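Local coordinates for AT5G66160 protein (Arabidopsis thaliana, PDB 7BVW) that probably acts as a sorting receptor carrying proteins to the protein storage vacuole, its zinc-binding RING-H2 domain functioning as an E3 ligase needed for post-Golgi trafficking, at residues His12-Phe17 with Leu46-His51. Numbering follows the deposited sequence.
Sequences HTLPCF and LLPCQH. With ZN (zinc ion), chain D.
L46 N donates a nearly straight hydrogen bond to P15 O (3.0 Å, N-H...O 163°), the one polar link between 12-17 and 46-51. Apolar groups close in around it. On one side the F17 ring presents its edge: CE1 lies 4.0 Å from L46 CB, which sits near the ring plane. F17 CG stands between its own backbone N and carbonyl carbon (chi1 57°); the CA-CB bond does not point at L46, yet the ring end reaches it. Further back along the chain, P15 CD rests 3.7 Å from L46 O, and L14 CD2 approaches the same carbonyl at 3.9 Å. The other branch of L14, CD1, meets L47 CD2 at 3.7 Å, the two leucines crossing at a slant. L62 and I58 of helix 55-65 adjoin L14 and L47, respectively, extending this apolar patch.

Beyond L46 the chain makes a type I turn over L47-Q50, closed by Q50 N to L47 O. Q50 NE2 also bonds P48 O (3.1 Å), with the oxygen in the amide plane but the donor well above the carbonyl plane. C49, within the turn, and H51, just after it, bind a zinc ion through SG (2.3 Å) and ND1 (2.0 Å), and C69 and C72 complete the site. Thus strand 16-18, at one edge of the three-stranded antiparallel sheet, pairs with the end of the central strand 43-46 where it runs into a zinc-binding loop of the cross-braced RING-H2 fold.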
loop_
_atom_site.group_PDB
_atom_site.type_symbol
_atom_site.label_atom_id
_atom_site.label_comp_id
_atom_site.label_asym_id
_atom_site.label_seq_id
_atom_site.Cartn_x
_atom_site.Cartn_y
_atom_site.Cartn_z
ATOM N N HIS A 12 2.917 -6.603 -7.114
ATOM C CA HIS A 12 4.317 -6.621 -6.714
ATOM C C HIS A 12 5.183 -5.642 -7.500
ATOM O O HIS A 12 6.363 -5.490 -7.169
ATOM C CB HIS A 12 4.873 -8.043 -6.849
ATOM C CG HIS A 12 4.217 -9.034 -5.938
ATOM N ND1 HIS A 12 4.336 -10.398 -6.104
ATOM C CD2 HIS A 12 3.430 -8.856 -4.851
ATOM C CE1 HIS A 12 3.651 -11.017 -5.159
ATOM N NE2 HIS A 12 3.093 -10.103 -4.385
ATOM N N THR A 13 4.637 -4.977 -8.519
ATOM C CA THR A 13 5.377 -3.947 -9.236
ATOM C C THR A 13 5.126 -2.549 -8.685
ATOM O O THR A 13 5.799 -1.603 -9.112
ATOM C CB THR A 13 5.025 -3.967 -10.729
ATOM O OG1 THR A 13 3.644 -3.617 -10.901
ATOM C CG2 THR A 13 5.276 -5.346 -11.324
ATOM N N LEU A 14 4.177 -2.402 -7.761
ATOM C CA LEU A 14 3.915 -1.110 -7.149
ATOM C C LEU A 14 5.167 -0.595 -6.440
ATOM O O LEU A 14 5.982 -1.382 -5.948
ATOM C CB LEU A 14 2.759 -1.217 -6.159
ATOM C CG LEU A 14 1.347 -1.160 -6.745
ATOM C CD1 LEU A 14 0.330 -1.588 -5.705
ATOM C CD2 LEU A 14 1.033 0.246 -7.243
ATOM N N PRO A 15 5.349 0.725 -6.380
ATOM C CA PRO A 15 6.544 1.274 -5.728
ATOM C C PRO A 15 6.596 0.901 -4.254
ATOM O O PRO A 15 5.579 0.893 -3.557
ATOM C CB PRO A 15 6.388 2.787 -5.920
ATOM C CG PRO A 15 5.450 2.932 -7.073
ATOM C CD PRO A 15 4.503 1.781 -6.959
ATOM N N CYS A 16 7.801 0.588 -3.785
ATOM C CA CYS A 16 8.023 0.236 -2.392
ATOM C C CYS A 16 9.273 0.940 -1.886
ATOM O O CYS A 16 10.190 1.240 -2.655
ATOM C CB CYS A 16 8.163 -1.282 -2.204
ATOM S SG CYS A 16 9.666 -1.997 -2.904
ATOM N N PHE A 17 9.302 1.192 -0.580
ATOM C CA PHE A 17 10.399 1.922 0.038
ATOM C C PHE A 17 10.489 1.533 1.507
ATOM O O PHE A 17 9.577 0.917 2.066
ATOM C CB PHE A 17 10.223 3.436 -0.133
ATOM C CG PHE A 17 8.928 3.968 0.418
ATOM C CD1 PHE A 17 7.755 3.887 -0.317
ATOM C CD2 PHE A 17 8.889 4.566 1.664
ATOM C CE1 PHE A 17 6.567 4.380 0.188
ATOM C CE2 PHE A 17 7.705 5.063 2.173
ATOM C CZ PHE A 17 6.542 4.969 1.435
ATOM N N LEU A 46 3.494 2.257 -1.857
ATOM C CA LEU A 46 2.754 3.467 -2.180
ATOM C C LEU A 46 1.739 3.174 -3.276
ATOM O O LEU A 46 2.072 2.543 -4.285
ATOM C CB LEU A 46 3.696 4.585 -2.629
ATOM C CG LEU A 46 3.015 5.921 -2.908
ATOM C CD1 LEU A 46 2.418 6.481 -1.627
ATOM C CD2 LEU A 46 3.988 6.909 -3.538
ATOM N N LEU A 47 0.509 3.630 -3.071
ATOM C CA LEU A 47 -0.561 3.560 -4.051
ATOM C C LEU A 47 -0.648 4.866 -4.826
ATOM O O LEU A 47 -0.236 5.919 -4.333
ATOM C CB LEU A 47 -1.898 3.268 -3.356
ATOM C CG LEU A 47 -2.029 1.915 -2.645
ATOM C CD1 LEU A 47 -3.471 1.665 -2.214
ATOM C CD2 LEU A 47 -1.526 0.778 -3.530
ATOM N N PRO A 48 -1.184 4.841 -6.050
ATOM C CA PRO A 48 -1.217 6.072 -6.859
ATOM C C PRO A 48 -2.036 7.191 -6.244
ATOM O O PRO A 48 -1.824 8.357 -6.602
ATOM C CB PRO A 48 -1.819 5.603 -8.190
ATOM C CG PRO A 48 -2.550 4.349 -7.859
ATOM C CD PRO A 48 -1.744 3.691 -6.779
ATOM N N CYS A 49 -2.956 6.883 -5.333
ATOM C CA CYS A 49 -3.747 7.899 -4.652
ATOM C C CYS A 49 -2.974 8.613 -3.552
ATOM O O CYS A 49 -3.557 9.465 -2.869
ATOM C CB CYS A 49 -5.011 7.267 -4.070
ATOM S SG CYS A 49 -4.674 5.809 -3.064
ATOM N N GLN A 50 -1.692 8.274 -3.368
ATOM C CA GLN A 50 -0.748 8.903 -2.440
ATOM C C GLN A 50 -0.898 8.416 -1.003
ATOM O O GLN A 50 -0.457 9.099 -0.073
ATOM C CB GLN A 50 -0.835 10.436 -2.464
ATOM C CG GLN A 50 -0.596 11.057 -3.834
ATOM C CD GLN A 50 0.729 10.643 -4.435
ATOM O OE1 GLN A 50 1.789 11.100 -4.008
ATOM N NE2 GLN A 50 0.676 9.766 -5.430
ATOM N N HIS A 51 -1.493 7.245 -0.787
ATOM C CA HIS A 51 -1.545 6.624 0.532
ATOM C C HIS A 51 -0.565 5.461 0.589
ATOM O O HIS A 51 -0.484 4.659 -0.347
ATOM C CB HIS A 51 -2.955 6.129 0.862
ATOM C CG HIS A 51 -3.969 7.223 0.969
ATOM N ND1 HIS A 51 -5.035 7.336 0.103
ATOM C CD2 HIS A 51 -4.080 8.257 1.836
ATOM C CE1 HIS A 51 -5.762 8.387 0.434
ATOM N NE2 HIS A 51 -5.203 8.965 1.483
HETATM ZN ZN ZN D . -5.960 6.094 -1.200
#